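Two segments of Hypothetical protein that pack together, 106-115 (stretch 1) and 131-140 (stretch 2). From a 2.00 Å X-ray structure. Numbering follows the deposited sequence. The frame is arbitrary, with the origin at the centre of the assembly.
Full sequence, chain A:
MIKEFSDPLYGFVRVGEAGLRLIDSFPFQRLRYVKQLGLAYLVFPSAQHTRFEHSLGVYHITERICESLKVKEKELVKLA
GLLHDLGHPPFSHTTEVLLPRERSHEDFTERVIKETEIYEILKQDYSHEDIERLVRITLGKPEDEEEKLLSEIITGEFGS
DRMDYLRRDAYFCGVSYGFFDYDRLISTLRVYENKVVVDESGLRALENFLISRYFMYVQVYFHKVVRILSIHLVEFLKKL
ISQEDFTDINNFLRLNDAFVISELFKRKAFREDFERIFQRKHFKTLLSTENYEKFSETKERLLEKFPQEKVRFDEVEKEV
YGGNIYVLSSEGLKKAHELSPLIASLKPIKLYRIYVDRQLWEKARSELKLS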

# COMPACT_ATOMS: atom_id res chain seq x y z
N GLU A 106 -30.60 24.82 20.49
CA GLU A 106 -30.21 24.97 19.10
C GLU A 106 -28.86 24.32 18.79
O GLU A 106 -27.90 24.51 19.52
CB GLU A 106 -30.21 26.44 18.66
CG GLU A 106 -30.10 26.64 17.15
CD GLU A 106 -30.02 28.11 16.72
OE1 GLU A 106 -30.02 28.97 17.62
OE2 GLU A 106 -29.98 28.38 15.51
N ASP A 107 -28.80 23.58 17.69
CA ASP A 107 -27.59 22.89 17.28
C ASP A 107 -26.47 23.93 17.09
O ASP A 107 -26.67 24.96 16.44
CB ASP A 107 -27.88 22.11 15.99
CG ASP A 107 -26.76 21.19 15.58
OD1 ASP A 107 -25.71 21.72 15.15
OD2 ASP A 107 -26.92 19.95 15.66
N PHE A 108 -25.31 23.68 17.70
CA PHE A 108 -24.18 24.61 17.62
C PHE A 108 -23.63 24.79 16.20
O PHE A 108 -23.08 25.84 15.89
CB PHE A 108 -23.07 24.23 18.60
CG PHE A 108 -23.30 24.74 19.99
CD1 PHE A 108 -23.96 23.95 20.93
CD2 PHE A 108 -22.90 26.02 20.36
CE1 PHE A 108 -24.19 24.44 22.23
CE2 PHE A 108 -23.12 26.50 21.64
CZ PHE A 108 -23.77 25.70 22.58
N THR A 109 -23.80 23.79 15.33
CA THR A 109 -23.39 23.93 13.92
C THR A 109 -24.20 25.01 13.24
O THR A 109 -23.65 25.81 12.50
CB THR A 109 -23.49 22.62 13.13
OG1 THR A 109 -22.57 21.68 13.69
CG2 THR A 109 -23.12 22.84 11.67
N GLU A 110 -25.52 25.01 13.48
CA GLU A 110 -26.39 26.04 12.94
C GLU A 110 -26.02 27.39 13.52
O GLU A 110 -25.93 28.35 12.77
CB GLU A 110 -27.91 25.74 13.16
CG GLU A 110 -28.84 26.89 12.65
CD GLU A 110 -30.33 26.52 12.72
OE1 GLU A 110 -30.64 25.47 13.29
OE2 GLU A 110 -31.20 27.25 12.20
N ARG A 111 -25.76 27.47 14.83
CA ARG A 111 -25.39 28.72 15.46
C ARG A 111 -24.10 29.32 14.91
O ARG A 111 -24.03 30.53 14.67
CB ARG A 111 -25.26 28.51 16.98
CG ARG A 111 -26.58 28.21 17.68
CD ARG A 111 -26.50 28.46 19.17
NE ARG A 111 -26.11 29.84 19.46
CZ ARG A 111 -25.66 30.25 20.64
NH1 ARG A 111 -25.55 29.39 21.64
NH2 ARG A 111 -25.33 31.52 20.81
N VAL A 112 -23.09 28.49 14.71
CA VAL A 112 -21.79 28.94 14.18
C VAL A 112 -21.96 29.47 12.73
O VAL A 112 -21.40 30.49 12.35
CB VAL A 112 -20.68 27.86 14.32
CG1 VAL A 112 -19.41 28.29 13.60
CG2 VAL A 112 -20.37 27.59 15.79
N ILE A 113 -22.74 28.75 11.93
CA ILE A 113 -23.00 29.19 10.55
C ILE A 113 -23.74 30.53 10.51
O ILE A 113 -23.45 31.37 9.65
CB ILE A 113 -23.79 28.13 9.79
CG1 ILE A 113 -22.93 26.90 9.50
CG2 ILE A 113 -24.35 28.69 8.49
CD1 ILE A 113 -23.72 25.65 9.20
N LYS A 114 -24.70 30.74 11.42
CA LYS A 114 -25.56 31.92 11.36
C LYS A 114 -25.06 33.13 12.14
O LYS A 114 -25.33 34.27 11.74
CB LYS A 114 -26.97 31.54 11.80
CG LYS A 114 -27.72 30.74 10.73
CD LYS A 114 -29.11 30.33 11.21
CE LYS A 114 -29.92 29.72 10.06
NZ LYS A 114 -31.30 29.28 10.52
N GLU A 115 -24.29 32.88 13.21
CA GLU A 115 -23.88 33.92 14.15
C GLU A 115 -22.41 34.37 14.04
O GLU A 115 -21.94 35.15 14.89
CB GLU A 115 -24.20 33.50 15.60
CG GLU A 115 -25.68 33.12 15.85
CD GLU A 115 -25.95 32.56 17.25
OE1 GLU A 115 -25.22 32.88 18.22
OE2 GLU A 115 -26.92 31.78 17.39
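Stretch 2, residues 131-140: IERLVRITLG

A single lysine ties this helix pair together at one end: the ammonium of K114 bridges a glutamate from its own helix and another from the partner. K114 NZ lies 2.6 Å from E110 OE2, one turn back in stretch 1, and 2.7 Å from E132 OE1 in stretch 2, and both are salt bridges with hydrogen bonds. The lysine leaves its backbone sideways to the partner and reaches it by extension, with chi1 m and the three following torsions all t. E132 also starts sideways, but its m, m rotamer brings the carboxylate within reach of the lysine. The K114–E132 pair is the sole hydrogen bond between the stretches; the remaining contacts are largely apolar.

Stretch 2 is helical from I131, continuing a helix that begins earlier in the chain, and it runs nearly antiparallel to the helix that starts at F108 in stretch 1. The N-to-C directions differ by 156°, and the axes approach to 10.3 Å. The order of the pairs follows the antiparallel direction: the CA atoms of E110 and V135 are 6.2 Å apart, those of T109 and L139 are 7.8 Å apart, and K114 finds E132 further back along stretch 2.

The contacting positions on stretch 2 recur with helical spacing: E132, then L134 and V135, then T138 and L139. V135 points toward stretch 1 and meets, among others, two residues nearly one turn apart, with its CG2 4.0 Å from I113 CG2 and its CG1 3.8 Å from E110 CG. The glutamate thus serves twice, its aliphatic stem packing on valine while its carboxylate holds the lysine. I113 reaches further, placing CD1 4.3 Å from L134 CD2. T109 and T138 bring methyl groups together, CG2 to CG2 at 4.1 Å, while their hydroxyls find hydrogen bonds elsewhere in the structure.

L139 gives up the largest area to the contact, laying its side chain over the first turn of stretch 1. Its CD2 is 3.8 Å from T109 CB and 3.4 Å from D107 OD1, and its CD1 is 4.2 Å from E110 CB. That aspartate oxygen is already engaged as the N-cap, accepting from T109 N at 2.8 Å, so the leucine packs beside a satisfied polar group. Just beyond, G140 adopts positive phi in a Schellman motif, a conformation that favours glycine. The rule is economical: small and branched side chains fill the seam, leucine covers the capped helix start, and one extended lysine gathers charges at the other end.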

# COMPACT_ATOMS: atom_id res chain seq x y z
N ILE A 131 -28.85 29.07 1.98
CA ILE A 131 -28.15 28.92 3.24
C ILE A 131 -29.02 28.17 4.27
O ILE A 131 -28.50 27.37 5.06
CB ILE A 131 -27.67 30.27 3.79
CG1 ILE A 131 -26.61 30.89 2.86
CG2 ILE A 131 -27.08 30.12 5.16
CD1 ILE A 131 -26.12 32.32 3.32
N GLU A 132 -30.33 28.42 4.30
CA GLU A 132 -31.17 27.62 5.21
C GLU A 132 -31.19 26.17 4.77
O GLU A 132 -31.26 25.30 5.62
CB GLU A 132 -32.62 28.13 5.30
CG GLU A 132 -32.75 29.59 5.72
CD GLU A 132 -32.26 29.86 7.14
OE1 GLU A 132 -32.47 29.02 8.05
OE2 GLU A 132 -31.64 30.92 7.36
N ARG A 133 -31.14 25.91 3.46
CA ARG A 133 -31.13 24.53 2.94
C ARG A 133 -29.80 23.83 3.27
O ARG A 133 -29.81 22.69 3.70
CB ARG A 133 -31.37 24.53 1.43
CG ARG A 133 -32.79 25.02 1.08
CD ARG A 133 -33.00 25.16 -0.40
NE ARG A 133 -33.05 23.87 -1.12
CZ ARG A 133 -32.16 23.46 -2.03
NH1 ARG A 133 -31.09 24.19 -2.32
NH2 ARG A 133 -32.35 22.29 -2.64
N LEU A 134 -28.68 24.53 3.07
CA LEU A 134 -27.37 24.04 3.50
C LEU A 134 -27.38 23.61 4.97
O LEU A 134 -26.88 22.54 5.32
CB LEU A 134 -26.29 25.10 3.27
CG LEU A 134 -24.83 24.72 3.62
CD1 LEU A 134 -23.92 25.60 2.80
CD2 LEU A 134 -24.53 24.94 5.08
N VAL A 135 -27.93 24.44 5.84
CA VAL A 135 -28.03 24.09 7.27
C VAL A 135 -28.81 22.79 7.52
O VAL A 135 -28.36 21.92 8.24
CB VAL A 135 -28.63 25.25 8.09
CG1 VAL A 135 -29.00 24.76 9.51
CG2 VAL A 135 -27.64 26.41 8.15
N ARG A 136 -29.98 22.66 6.91
CA ARG A 136 -30.80 21.44 7.05
C ARG A 136 -30.08 20.21 6.52
O ARG A 136 -30.11 19.17 7.14
CB ARG A 136 -32.14 21.61 6.31
CG ARG A 136 -33.12 22.51 7.09
CD ARG A 136 -34.58 22.43 6.59
NE ARG A 136 -34.74 22.98 5.25
CZ ARG A 136 -34.92 24.28 5.00
NH1 ARG A 136 -34.94 25.16 5.99
NH2 ARG A 136 -35.06 24.71 3.79
N ILE A 137 -29.47 20.35 5.35
CA ILE A 137 -28.74 19.29 4.69
C ILE A 137 -27.60 18.82 5.61
O ILE A 137 -27.47 17.61 5.89
CB ILE A 137 -28.24 19.76 3.32
CG1 ILE A 137 -29.43 19.86 2.36
CG2 ILE A 137 -27.11 18.80 2.71
CD1 ILE A 137 -29.18 20.72 1.18
N THR A 138 -26.83 19.77 6.13
CA THR A 138 -25.71 19.40 6.97
C THR A 138 -26.12 18.81 8.32
O THR A 138 -25.38 18.01 8.89
CB THR A 138 -24.66 20.53 7.13
OG1 THR A 138 -23.38 19.91 7.33
CG2 THR A 138 -24.99 21.46 8.31
N LEU A 139 -27.30 19.17 8.84
CA LEU A 139 -27.72 18.63 10.13
C LEU A 139 -28.50 17.35 9.99
O LEU A 139 -28.92 16.78 10.99
CB LEU A 139 -28.55 19.63 10.92
CG LEU A 139 -27.89 20.95 11.24
CD1 LEU A 139 -28.89 21.82 12.00
CD2 LEU A 139 -26.65 20.73 12.06
N GLY A 140 -28.73 16.91 8.76
CA GLY A 140 -29.61 15.76 8.52
C GLY A 140 -31.08 16.02 8.90
O GLY A 140 -31.77 15.12 9.40